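Local coordinates for glycine betaine, L-proline ABC transporter, glycine/betaine/L-proline-binding protein (ProX) (Borrelia burgdorferi, PDB 3TMG) that binds glycine betaine between its two lobes and probably serves as the substrate-binding component of an ABC transporter for compatible solutes of this kind, at residues T32-V37 and F231-D236; V38-K41 and N45-I48; V162-L167 and H185-R190; M242-K247 and E252-V257. All coordinates share one frame; numbering follows the deposited sequence. Where two conformers were deposited one is given.

Contact 1: residues T32-V37 and F231-D236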
loop_
_atom_site.group_PDB
_atom_site.type_symbol
_atom_site.label_atom_id
_atom_site.label_comp_id
_atom_site.label_asym_id
_atom_site.label_seq_id
_atom_site.Cartn_x
_atom_site.Cartn_y
_atom_site.Cartn_z
ATOM N N THR A 32 5.808 -6.323 4.447
ATOM C CA THR A 32 6.830 -5.982 5.429
ATOM C C THR A 32 7.078 -7.136 6.427
ATOM O O THR A 32 8.231 -7.459 6.752
ATOM C CB THR A 32 6.489 -4.623 6.118
ATOM O OG1 THR A 32 6.413 -3.627 5.070
ATOM C CG2 THR A 32 7.616 -4.216 7.053
ATOM N N ASN A 33 5.989 -7.771 6.879
ATOM C CA ASN A 33 6.092 -8.986 7.696
ATOM C C ASN A 33 6.716 -10.177 6.965
ATOM O O ASN A 33 7.533 -10.902 7.553
ATOM C CB ASN A 33 4.738 -9.358 8.320
ATOM C CG ASN A 33 4.450 -8.586 9.604
ATOM O OD1 ASN A 33 4.813 -9.043 10.672
ATOM N ND2 ASN A 33 3.746 -7.430 9.510
ATOM N N VAL A 34 6.393 -10.342 5.691
ATOM C CA VAL A 34 7.102 -11.376 4.879
ATOM C C VAL A 34 8.616 -11.107 4.866
ATOM O O VAL A 34 9.387 -12.010 5.173
ATOM C CB VAL A 34 6.581 -11.462 3.437
ATOM C CG1 VAL A 34 7.529 -12.308 2.542
ATOM C CG2 VAL A 34 5.196 -12.082 3.446
ATOM N N LEU A 35 9.032 -9.878 4.544
ATOM C CA LEU A 35 10.465 -9.565 4.543
ATOM C C LEU A 35 11.107 -9.680 5.928
ATOM O O LEU A 35 12.267 -10.121 6.073
ATOM C CB LEU A 35 10.747 -8.225 3.880
ATOM C CG LEU A 35 10.673 -8.241 2.341
ATOM C CD1 LEU A 35 11.208 -6.930 1.772
ATOM C CD2 LEU A 35 11.436 -9.393 1.660
ATOM N N LYS A 36 10.348 -9.334 6.967
ATOM C CA LYS A 36 10.850 -9.553 8.303
ATOM C C LYS A 36 11.233 -11.043 8.514
ATOM O O LYS A 36 12.298 -11.362 9.051
ATOM C CB LYS A 36 9.798 -9.119 9.321
ATOM C CG LYS A 36 10.303 -9.250 10.748
ATOM C CD LYS A 36 9.225 -8.704 11.673
ATOM C CE LYS A 36 9.194 -9.539 12.899
ATOM N NZ LYS A 36 9.624 -8.700 14.030
ATOM N N VAL A 37 10.336 -11.939 8.127
ATOM C CA VAL A 37 10.558 -13.398 8.242
ATOM C C VAL A 37 11.769 -13.851 7.411
ATOM O O VAL A 37 12.617 -14.595 7.891
ATOM C CB VAL A 37 9.271 -14.176 7.868
ATOM C CG1 VAL A 37 9.545 -15.675 7.805
ATOM C CG2 VAL A 37 8.191 -13.880 8.915
ATOM N N PHE A 231 13.354 -8.389 -3.989
ATOM C CA PHE A 231 11.975 -8.637 -3.566
ATOM C C PHE A 231 10.988 -8.243 -4.691
ATOM O O PHE A 231 10.983 -7.102 -5.129
ATOM C CB PHE A 231 11.672 -7.832 -2.307
ATOM C CG PHE A 231 10.222 -7.869 -1.895
ATOM C CD1 PHE A 231 9.629 -9.072 -1.554
ATOM C CD2 PHE A 231 9.461 -6.696 -1.859
ATOM C CE1 PHE A 231 8.278 -9.102 -1.174
ATOM C CE2 PHE A 231 8.097 -6.714 -1.479
ATOM C CZ PHE A 231 7.519 -7.910 -1.141
ATOM N N TYR A 232 10.127 -9.170 -5.082
ATOM C CA TYR A 232 9.145 -8.905 -6.133
ATOM C C TYR A 232 8.022 -9.909 -5.945
ATOM O O TYR A 232 8.280 -11.102 -5.697
ATOM C CB TYR A 232 9.765 -9.091 -7.554
ATOM C CG TYR A 232 8.806 -8.623 -8.613
ATOM C CD1 TYR A 232 7.825 -9.494 -9.145
ATOM C CD2 TYR A 232 8.805 -7.281 -8.996
ATOM C CE1 TYR A 232 6.907 -9.028 -10.092
ATOM C CE2 TYR A 232 7.911 -6.796 -9.912
ATOM C CZ TYR A 232 6.975 -7.665 -10.459
ATOM O OH TYR A 232 6.106 -7.097 -11.344
ATOM N N TRP A 233 6.787 -9.452 -6.062
ATOM C CA TRP A 233 5.689 -10.422 -6.090
ATOM C C TRP A 233 4.476 -9.904 -6.823
ATOM O O TRP A 233 4.473 -8.744 -7.278
ATOM C CB TRP A 233 5.361 -10.897 -4.662
ATOM C CG TRP A 233 4.869 -9.839 -3.696
ATOM C CD1 TRP A 233 4.802 -8.451 -3.859
ATOM C CD2 TRP A 233 4.315 -10.103 -2.371
ATOM N NE1 TRP A 233 4.272 -7.862 -2.726
ATOM C CE2 TRP A 233 3.929 -8.819 -1.812
ATOM C CE3 TRP A 233 4.111 -11.272 -1.615
ATOM C CZ2 TRP A 233 3.344 -8.707 -0.549
ATOM C CZ3 TRP A 233 3.534 -11.158 -0.344
ATOM C CH2 TRP A 233 3.168 -9.900 0.179
ATOM N N SER A 234 3.438 -10.759 -6.882
ATOM C CA SER A 234 2.290 -10.554 -7.760
ATOM C C SER A 234 0.984 -10.913 -7.052
ATOM O O SER A 234 0.994 -11.480 -5.967
ATOM C CB SER A 234 2.450 -11.402 -9.035
ATOM O OG SER A 234 3.725 -11.210 -9.598
ATOM N N ASP A 235 -0.139 -10.562 -7.685
ATOM C CA ASP A 235 -1.483 -10.774 -7.131
ATOM C C ASP A 235 -1.712 -12.165 -6.577
ATOM O O ASP A 235 -2.388 -12.323 -5.565
ATOM C CB ASP A 235 -2.532 -10.557 -8.257
ATOM C CG ASP A 235 -2.837 -9.075 -8.483
ATOM O OD1 ASP A 235 -2.164 -8.240 -7.888
ATOM O OD2 ASP A 235 -3.752 -8.728 -9.262
ATOM N N ASP A 236 -1.233 -13.197 -7.270
ATOM C CA ASP A 236 -1.549 -14.535 -6.782
ATOM C C ASP A 236 -0.907 -14.853 -5.436
ATOM O O ASP A 236 -1.378 -15.765 -4.771
ATOM C CB ASP A 236 -1.196 -15.609 -7.777
ATOM C CG ASP A 236 0.261 -15.746 -7.944
ATOM O OD1 ASP A 236 1.005 -14.776 -7.739
ATOM O OD2 ASP A 236 0.680 -16.844 -8.290
#
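Leu-35 lays both of its methyl groups against the ring of Phe-231, and this is the tight part of the contact. CD1 sits over one face of the ring, 4.2 Å from the ring centroid and 20° off the ring normal, a CH-pi contact displaced toward the CG end: Leu-35 CD1 is 3.9 Å from Phe-231 CG. The other branch reaches the neighbouring ring atom, with Leu-35 CD2 3.7 Å from Phe-231 CD1. The phenyl group is brought to the helix because its CG stands anti to the backbone N (chi1 172°).

Helix 26-41 follows the first strand of a beta-alpha-beta unit in the substrate-binding domain, a member of the periplasmic binding protein clan. Phe-231 leaves helical geometry just after helix 222-230, so residues 231-234 form the extended linker to helix 235-247 and pass alongside helix 26-41. Val-69 of strand 67-73 touches both Leu-35 and Phe-231, and Trp-270 meets the phenyl ring edge-to-face.

The packing is looser two residues further along the linker. Val-34 CG2 approaches Trp-233 CZ3 obliquely at 4.2 Å, a single apolar touch. Within the linker, Phe-231 CZ lies 3.6 Å above one face of the Trp-233 indole, toward its rim. Beyond Trp-233 the chain heads for the surface: Asp-235, at the start of the next helix, bonds through OD1 to Tyr-95 OH, and Asp-236 is exposed.

Contact 2: residues V38-K41 and N45-I48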
loop_
_atom_site.group_PDB
_atom_site.type_symbol
_atom_site.label_atom_id
_atom_site.label_comp_id
_atom_site.label_asym_id
_atom_site.label_seq_id
_atom_site.Cartn_x
_atom_site.Cartn_y
_atom_site.Cartn_z
ATOM N N VAL A 38 11.860 -13.369 6.175
ATOM C CA VAL A 38 13.005 -13.652 5.310
ATOM C C VAL A 38 14.344 -13.236 5.968
ATOM O O VAL A 38 15.276 -14.076 6.075
ATOM C CB VAL A 38 12.816 -12.964 3.948
ATOM C CG1 VAL A 38 14.069 -13.116 3.114
ATOM C CG2 VAL A 38 11.596 -13.553 3.243
ATOM N N PHE A 39 14.431 -11.984 6.452
ATOM C CA PHE A 39 15.650 -11.516 7.127
ATOM C C PHE A 39 15.962 -12.306 8.415
ATOM O O PHE A 39 17.123 -12.605 8.705
ATOM C CB PHE A 39 15.602 -10.022 7.409
ATOM C CG PHE A 39 15.891 -9.166 6.224
ATOM C CD1 PHE A 39 17.095 -9.291 5.531
ATOM C CD2 PHE A 39 14.987 -8.189 5.808
ATOM C CE1 PHE A 39 17.363 -8.478 4.424
ATOM C CE2 PHE A 39 15.259 -7.379 4.726
ATOM C CZ PHE A 39 16.449 -7.521 4.021
ATOM N N GLU A 40 14.936 -12.643 9.196
ATOM C CA GLU A 40 15.139 -13.501 10.364
ATOM C C GLU A 40 15.766 -14.838 9.995
ATOM O O GLU A 40 16.699 -15.296 10.699
ATOM C CB GLU A 40 13.856 -13.739 11.145
ATOM C CG GLU A 40 13.366 -12.499 11.872
ATOM C CD GLU A 40 11.984 -12.667 12.501
ATOM O OE1 GLU A 40 11.255 -13.637 12.204
ATOM O OE2 GLU A 40 11.617 -11.804 13.315
ATOM N N LYS A 41 15.262 -15.469 8.932
ATOM C CA LYS A 41 15.811 -16.763 8.521
ATOM C C LYS A 41 17.251 -16.658 8.041
ATOM O O LYS A 41 18.017 -17.629 8.173
ATOM C CB LYS A 41 14.932 -17.451 7.505
ATOM C CG LYS A 41 13.741 -18.106 8.172
ATOM C CD LYS A 41 12.668 -18.420 7.159
ATOM C CE LYS A 41 13.008 -19.708 6.416
ATOM N NZ LYS A 41 13.519 -20.736 7.374
ATOM N N ASN A 45 18.479 -9.697 13.267
ATOM C CA ASN A 45 17.473 -9.072 14.070
ATOM C C ASN A 45 16.763 -8.062 13.146
ATOM O O ASN A 45 17.236 -6.939 12.920
ATOM C CB ASN A 45 18.109 -8.388 15.284
ATOM C CG ASN A 45 17.104 -7.595 16.080
ATOM O OD1 ASN A 45 15.899 -7.801 15.966
ATOM N ND2 ASN A 45 17.589 -6.672 16.875
ATOM N N ALA A 46 15.631 -8.486 12.587
ATOM C CA ALA A 46 14.916 -7.670 11.616
ATOM C C ALA A 46 13.846 -6.904 12.365
ATOM O O ALA A 46 12.932 -7.512 12.904
ATOM C CB ALA A 46 14.294 -8.559 10.547
ATOM N N GLU A 47 13.978 -5.587 12.446
ATOM C CA GLU A 47 12.951 -4.796 13.124
ATOM C C GLU A 47 12.106 -4.062 12.088
ATOM O O GLU A 47 12.650 -3.461 11.181
ATOM C CB GLU A 47 13.587 -3.767 14.005
ATOM C CG GLU A 47 14.455 -4.372 15.097
ATOM C CD GLU A 47 15.160 -3.274 15.851
ATOM O OE1 GLU A 47 14.509 -2.650 16.716
ATOM O OE2 GLU A 47 16.334 -3.002 15.581
ATOM N N ILE A 48 10.801 -4.071 12.281
ATOM C CA ILE A 48 9.906 -3.326 11.389
ATOM C C ILE A 48 9.230 -2.225 12.185
ATOM O O ILE A 48 8.978 -2.363 13.405
ATOM C CB ILE A 48 8.915 -4.240 10.634
ATOM C CG1 ILE A 48 7.926 -4.936 11.569
ATOM C CG2 ILE A 48 9.691 -5.245 9.758
ATOM C CD1 ILE A 48 6.846 -5.718 10.807
HETATM O O HOH W 1 13.439 -10.300 14.266
#
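Phe-39 and Glu-40, in the last turn of helix 26-41, meet Ala-46 of strand 44-50 where the chain has turned back after the helix. Together with strand 16-22 these elements make a right-handed beta-alpha-beta crossover, and the contact joins the C-terminal end of its helix to the beginning of its second strand.

Along the strand, Asn-45 comes first; its CB points away from the helix, and its backbone pairs with Lys-16 of the parallel neighbour. Ala-46 follows and carries the packing. Its methyl points at the helix and meets the first side-chain carbon of the phenylalanine, Phe-39 CB to Ala-46 CB being 3.7 Å. The phenyl ring itself does not lie on the alanine: with CG beside the backbone N (chi1 -78°) it swings off toward Val-18 and toward Ala-224 and Val-227 of helix 222-230. The same methyl is also approached by the glutamate, Glu-40 CG standing 4.3 Å from Ala-46 CB. Glu-47 turns away again, and its backbone bonds to Val-18 and Ile-20, while Ile-48 returns to the helix side further up, against Thr-32, Asn-33 and Lys-36.

The polar link runs through the carboxylate of Glu-40. OE1 is taken by Tyr-253 OH of helix 252-262, whereas water 1 donates to Glu-40 OE2 at 2.5 Å and to Ala-46 O at 3.1 Å.

Contact 3: residues V162-L167 and H185-R190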
loop_
_atom_site.group_PDB
_atom_site.type_symbol
_atom_site.label_atom_id
_atom_site.label_comp_id
_atom_site.label_asym_id
_atom_site.label_seq_id
_atom_site.Cartn_x
_atom_site.Cartn_y
_atom_site.Cartn_z
ATOM N N VAL A 162 -11.504 1.579 9.120
ATOM C CA VAL A 162 -12.762 2.311 9.273
ATOM C C VAL A 162 -13.416 2.487 7.901
ATOM O O VAL A 162 -14.634 2.266 7.762
ATOM C CB VAL A 162 -12.559 3.698 9.938
ATOM C CG1 VAL A 162 -13.795 4.538 9.793
ATOM C CG2 VAL A 162 -12.174 3.527 11.393
ATOM N N MET A 163 -12.613 2.880 6.887
ATOM C CA MET A 163 -13.133 3.034 5.505
ATOM C C MET A 163 -13.791 1.719 5.032
ATOM O O MET A 163 -14.924 1.719 4.564
ATOM C CB MET A 163 -12.022 3.500 4.525
ATOM C CG MET A 163 -12.448 3.580 3.053
ATOM S SD MET A 163 -12.427 2.010 2.143
ATOM C CE MET A 163 -10.644 1.866 1.949
ATOM N N LEU A 164 -13.095 0.605 5.196
ATOM C CA LEU A 164 -13.655 -0.707 4.791
ATOM C C LEU A 164 -14.876 -1.176 5.590
ATOM O O LEU A 164 -15.799 -1.744 5.021
ATOM C CB LEU A 164 -12.593 -1.786 4.804
ATOM C CG LEU A 164 -11.442 -1.593 3.801
ATOM C CD1 LEU A 164 -10.323 -2.520 4.240
ATOM C CD2 LEU A 164 -11.974 -1.924 2.405
ATOM N N ALA A 165 -14.871 -0.945 6.900
ATOM C CA ALA A 165 -16.069 -1.191 7.712
ATOM C C ALA A 165 -17.251 -0.319 7.253
ATOM O O ALA A 165 -18.375 -0.812 7.160
ATOM C CB ALA A 165 -15.766 -1.010 9.212
ATOM N N SER A 166 -17.016 0.955 6.929
ATOM C CA SER A 166 -18.095 1.791 6.391
ATOM C C SER A 166 -18.619 1.307 5.025
ATOM O O SER A 166 -19.817 1.320 4.770
ATOM C CB SER A 166 -17.664 3.248 6.261
ATOM O OG SER A 166 -17.015 3.693 7.429
ATOM N N LEU A 167 -17.703 0.947 4.118
ATOM C CA LEU A 167 -18.090 0.311 2.837
ATOM C C LEU A 167 -18.954 -0.956 3.049
ATOM O O LEU A 167 -19.995 -1.124 2.401
ATOM C CB LEU A 167 -16.817 -0.027 1.992
ATOM C CG LEU A 167 -17.015 -0.756 0.639
ATOM C CD1 LEU A 167 -17.807 0.098 -0.325
ATOM C CD2 LEU A 167 -15.650 -1.074 0.012
ATOM N N HIS A 185 -6.462 -5.194 -3.934
ATOM C CA HIS A 185 -7.206 -5.253 -2.676
ATOM C C HIS A 185 -8.263 -6.318 -2.811
ATOM O O HIS A 185 -8.918 -6.420 -3.878
ATOM C CB HIS A 185 -7.828 -3.886 -2.310
ATOM C CG HIS A 185 -8.127 -3.735 -0.829
ATOM N ND1 HIS A 185 -9.127 -4.401 -0.232
ATOM C CD2 HIS A 185 -7.475 -3.032 0.182
ATOM C CE1 HIS A 185 -9.179 -4.086 1.094
ATOM N NE2 HIS A 185 -8.177 -3.249 1.355
ATOM N N TRP A 186 -8.437 -7.126 -1.773
ATOM C CA TRP A 186 -9.525 -8.160 -1.786
ATOM C C TRP A 186 -10.935 -7.561 -1.779
ATOM O O TRP A 186 -11.918 -8.258 -2.093
ATOM C CB TRP A 186 -9.335 -9.159 -0.616
ATOM C CG TRP A 186 -9.190 -8.425 0.690
ATOM C CD1 TRP A 186 -8.009 -8.108 1.377
ATOM C CD2 TRP A 186 -10.257 -7.769 1.450
ATOM N NE1 TRP A 186 -8.275 -7.321 2.481
ATOM C CE2 TRP A 186 -9.613 -7.118 2.598
ATOM C CE3 TRP A 186 -11.644 -7.684 1.316
ATOM C CZ2 TRP A 186 -10.334 -6.448 3.551
ATOM C CZ3 TRP A 186 -12.353 -6.964 2.269
ATOM C CH2 TRP A 186 -11.707 -6.363 3.369
ATOM N N ALA A 187 -11.071 -6.260 -1.479
ATOM C CA ALA A 187 -12.414 -5.630 -1.491
ATOM C C ALA A 187 -13.110 -5.781 -2.854
ATOM O O ALA A 187 -14.335 -5.910 -2.906
ATOM C CB ALA A 187 -12.340 -4.150 -1.109
ATOM N N PHE A 188 -12.325 -5.767 -3.948
ATOM C CA PHE A 188 -12.875 -5.947 -5.294
ATOM C C PHE A 188 -13.394 -7.349 -5.568
ATOM O O PHE A 188 -14.265 -7.540 -6.423
ATOM C CB PHE A 188 -11.832 -5.503 -6.358
ATOM C CG PHE A 188 -11.699 -4.017 -6.418
ATOM C CD1 PHE A 188 -12.606 -3.281 -7.164
ATOM C CD2 PHE A 188 -10.720 -3.349 -5.686
ATOM C CE1 PHE A 188 -12.536 -1.889 -7.181
ATOM C CE2 PHE A 188 -10.652 -1.960 -5.706
ATOM C CZ PHE A 188 -11.564 -1.236 -6.457
ATOM N N SER A 189 -12.929 -8.345 -4.826
ATOM C CA SER A 189 -13.566 -9.654 -4.996
ATOM C C SER A 189 -14.635 -9.968 -3.965
ATOM O O SER A 189 -15.565 -10.707 -4.252
ATOM C CB SER A 189 -12.532 -10.760 -5.105
ATOM O OG SER A 189 -11.726 -10.718 -3.965
ATOM N N ARG A 190 -14.540 -9.377 -2.773
ATOM C CA ARG A 190 -15.490 -9.645 -1.714
ATOM C C ARG A 190 -16.771 -8.832 -1.940
ATOM O O ARG A 190 -17.866 -9.274 -1.612
ATOM C CB ARG A 190 -14.878 -9.318 -0.331
ATOM C CG ARG A 190 -15.685 -9.900 0.823
ATOM C CD ARG A 190 -15.059 -9.656 2.198
ATOM N NE ARG A 190 -13.719 -10.236 2.387
ATOM C CZ ARG A 190 -12.975 -9.974 3.467
ATOM N NH1 ARG A 190 -13.458 -9.168 4.405
ATOM N NH2 ARG A 190 -11.763 -10.498 3.621
#
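Leu-164 of helix 160-172 pushes its forked end against His-185, Trp-186 and Ala-187, at the entry to the short helix 187-190. The contact lies in the lobe of the periplasmic binding protein fold that holds the parallel strands 126-128 and 154-156, and the side chain of His-185 is about 7 Å from the bound glycine betaine.

CG of the leucine stands beside its backbone N (chi1 -64°), which turns it toward the other segment, from where the two methyls reach across. CD1 comes to the edge of the imidazole, near its plane, with Leu-164 CD1 3.7 Å from His-185 NE2; the same methyl reaches Trp-186 CZ2 at 4.0 Å in an oblique approach. The second methyl also packs on the imidazole, Leu-164 CD2 lying 3.8 Å from His-185 CE1, and extends to Ala-187 CB at 4.2 Å.

Two hydrogen bonds fix the imidazole. ND1 accepts from Ala-187 N at 3.0 Å, the donor lying 1° out of the ring plane, which caps the start of the helix; NE2 is bonded to Glu-160 OE2, just before the leucine's segment.

The tryptophan takes a less common first torsion, chi1 52°, which places its CG between backbone N and carbonyl carbon and folds the indole back over its neighbours. His-185 CE1 sits 3.4 Å above one indole face. On the opposite face lies the guanidinium of Arg-190, which forms salt bridges with Asp-243 and Asp-246 of helix 235-247. Trp-186 CZ3 stands over the centre of that guanidinium, 3.2 Å from its plane.

Contact 4: residues M242-K247 and E252-V257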
loop_
_atom_site.group_PDB
_atom_site.type_symbol
_atom_site.label_atom_id
_atom_site.label_comp_id
_atom_site.label_asym_id
_atom_site.label_seq_id
_atom_site.Cartn_x
_atom_site.Cartn_y
_atom_site.Cartn_z
ATOM N N MET A 242 -3.267 -10.907 1.947
ATOM C CA MET A 242 -4.012 -9.730 2.464
ATOM C C MET A 242 -5.404 -10.196 2.965
ATOM O O MET A 242 -5.855 -9.826 4.067
ATOM C CB MET A 242 -4.177 -8.671 1.360
ATOM C CG MET A 242 -2.883 -7.975 0.894
ATOM S SD MET A 242 -3.339 -6.817 -0.445
ATOM C CE MET A 242 -4.733 -5.955 0.348
ATOM N N ASP A 243 -6.046 -11.064 2.170
ATOM C CA ASP A 243 -7.392 -11.570 2.508
ATOM C C ASP A 243 -7.373 -12.385 3.832
ATOM O O ASP A 243 -8.210 -12.186 4.744
ATOM C CB ASP A 243 -7.953 -12.399 1.349
ATOM C CG ASP A 243 -9.345 -12.914 1.639
ATOM O OD1 ASP A 243 -10.289 -12.082 1.724
ATOM O OD2 ASP A 243 -9.488 -14.124 1.810
ATOM N N LYS A 244 -6.390 -13.272 3.942
ATOM C CA LYS A 244 -6.227 -14.156 5.119
ATOM C C LYS A 244 -5.981 -13.307 6.376
ATOM O O LYS A 244 -6.582 -13.591 7.425
ATOM C CB LYS A 244 -5.086 -15.164 4.885
ATOM C CG LYS A 244 -4.765 -16.136 6.029
ATOM C CD LYS A 244 -3.784 -17.224 5.544
ATOM C CE LYS A 244 -3.105 -18.032 6.665
ATOM N NZ LYS A 244 -4.073 -18.715 7.554
ATOM N N ASN A 245 -5.084 -12.319 6.269
ATOM C CA ASN A 245 -4.785 -11.368 7.366
ATOM C C ASN A 245 -6.017 -10.584 7.818
ATOM O O ASN A 245 -6.260 -10.462 9.025
ATOM C CB ASN A 245 -3.680 -10.360 6.989
ATOM C CG ASN A 245 -2.302 -10.974 7.020
ATOM O OD1 ASN A 245 -2.132 -12.045 7.564
ATOM N ND2 ASN A 245 -1.304 -10.298 6.410
ATOM N N ASP A 246 -6.825 -10.131 6.843
ATOM C CA ASP A 246 -8.100 -9.493 7.172
ATOM C C ASP A 246 -9.028 -10.445 7.960
ATOM O O ASP A 246 -9.711 -10.042 8.922
ATOM C CB ASP A 246 -8.828 -8.973 5.911
ATOM C CG ASP A 246 -10.219 -8.457 6.236
ATOM O OD1 ASP A 246 -10.276 -7.310 6.704
ATOM O OD2 ASP A 246 -11.241 -9.164 6.059
ATOM N N LYS A 247 -9.070 -11.709 7.573
ATOM C CA LYS A 247 -9.957 -12.665 8.246
ATOM C C LYS A 247 -9.365 -13.167 9.559
ATOM O O LYS A 247 -10.073 -13.774 10.356
ATOM C CB LYS A 247 -10.237 -13.872 7.333
ATOM C CG LYS A 247 -10.967 -13.499 6.053
ATOM C CD LYS A 247 -11.104 -14.707 5.111
ATOM C CE LYS A 247 -12.112 -14.375 4.031
ATOM N NZ LYS A 247 -11.875 -15.217 2.813
ATOM N N GLU A 252 -0.661 -11.314 11.463
ATOM C CA GLU A 252 0.133 -10.996 10.245
ATOM C C GLU A 252 1.535 -11.581 10.307
ATOM O O GLU A 252 2.073 -12.030 9.314
ATOM C CB GLU A 252 0.241 -9.486 10.023
ATOM C CG GLU A 252 -1.106 -8.791 9.870
ATOM C CD GLU A 252 -1.655 -8.221 11.186
ATOM O OE1 GLU A 252 -1.536 -8.820 12.267
ATOM O OE2 GLU A 252 -2.234 -7.119 11.123
ATOM N N TYR A 253 2.135 -11.597 11.481
ATOM C CA TYR A 253 3.497 -12.185 11.534
ATOM C C TYR A 253 3.465 -13.727 11.375
ATOM O O TYR A 253 4.235 -14.304 10.612
ATOM C CB TYR A 253 4.178 -11.804 12.844
ATOM C CG TYR A 253 5.498 -12.523 13.000
ATOM C CD1 TYR A 253 6.640 -12.067 12.319
ATOM C CD2 TYR A 253 5.601 -13.673 13.802
ATOM C CE1 TYR A 253 7.853 -12.737 12.425
ATOM C CE2 TYR A 253 6.820 -14.327 13.947
ATOM C CZ TYR A 253 7.945 -13.844 13.252
ATOM O OH TYR A 253 9.170 -14.492 13.388
ATOM N N ARG A 254 2.609 -14.393 12.141
ATOM C CA ARG A 254 2.427 -15.832 12.000
ATOM C C ARG A 254 2.081 -16.205 10.544
ATOM O O ARG A 254 2.609 -17.189 10.011
ATOM C CB ARG A 254 1.328 -16.345 12.948
ATOM C CG ARG A 254 1.141 -17.853 12.927
ATOM C CD ARG A 254 -0.281 -18.236 13.374
ATOM N NE ARG A 254 -1.306 -17.811 12.386
ATOM C CZ ARG A 254 -2.616 -17.818 12.620
ATOM N NH1 ARG A 254 -3.084 -18.150 13.826
ATOM N NH2 ARG A 254 -3.452 -17.448 11.679
ATOM N N ASN A 255 1.180 -15.442 9.914
ATOM C CA ASN A 255 0.796 -15.723 8.524
ATOM C C ASN A 255 1.931 -15.462 7.537
ATOM O O ASN A 255 2.057 -16.191 6.532
ATOM C CB ASN A 255 -0.452 -14.933 8.112
ATOM C CG ASN A 255 -1.678 -15.416 8.854
ATOM O OD1 ASN A 255 -1.656 -16.502 9.452
ATOM N ND2 ASN A 255 -2.718 -14.592 8.883
ATOM N N ALA A 256 2.805 -14.516 7.861
ATOM C CA ALA A 256 4.051 -14.335 7.068
ATOM C C ALA A 256 5.006 -15.530 7.228
ATOM O O ALA A 256 5.660 -15.943 6.248
ATOM C CB ALA A 256 4.749 -13.015 7.452
ATOM N N VAL A 257 5.149 -16.044 8.450
ATOM C CA VAL A 257 5.954 -17.234 8.655
ATOM C C VAL A 257 5.430 -18.372 7.752
ATOM O O VAL A 257 6.210 -19.001 7.027
ATOM C CB VAL A 257 5.993 -17.649 10.142
ATOM C CG1 VAL A 257 6.648 -19.029 10.300
ATOM C CG2 VAL A 257 6.736 -16.597 10.946
HETATM O O HOH W 2 1.586 -11.108 6.654
#
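Asn-255 and Asn-245 share the direct hydrogen bond between the two helices. Asn-255 ND2 donates to Asn-245 OD1 at 2.9 Å in a nearly straight bond (165° at the hydrogen), and the donor approaches OD1 almost in line with the C=O bond. The two side chains run antiparallel alongside each other, their amide planes only 9° apart. A water extends this polar link: Asn-245 ND2 donates to water 2, which in turn donates to Glu-252 O.

Side-chain carbons pack against these amides. Glu-252 CG lies 3.8 Å from Asn-245 ND2, and the lysine chain crosses the second amide, Lys-244 CE being 3.5 Å from Asn-255 OD1. The lysine reaches so far because CG stands anti to the backbone N and the chain stays extended until it bends at its last torsion.

Charged groups gather at the outer side. NE and NH2 of Arg-254 both donate to Asn-255 OD1, the oxygen close to the guanidinium plane. Lys-244 NZ and Arg-254 NH2 come within 4.4 Å of each other, and both form salt bridges with Glu-248 OE1 in the connecting turn.

The segments form a roughly antiparallel helical hairpin, 142° between their directions and axes 10.0 Å apart. Both polar atoms of the Asn-245 amide are engaged across it, which fixes the amide's rotation, and the carboxylate of Glu-248 probably offsets the two nearby positive charges.

Contacts 1 and 2 share helix 26-41 and are mainly apolar: contact 1 is wholly buried, while contact 2, farther from the centre of the chain, adds a water bridge through a partly exposed glutamate. Contact 3, also largely buried, lies in the other lobe and sets a leucine against a capping histidine, a tryptophan and an alanine near the ligand. Contact 4 is only partly buried and relies on amides and charges. It shares helix 235-247 with contact 1, where Ala-256 packs on Asn-33 and Val-34, and it also borders contact 2 through Tyr-253 and contact 3 through two aspartates. Contacts 2 and 3 stay about 17 Å apart at their nearest atoms.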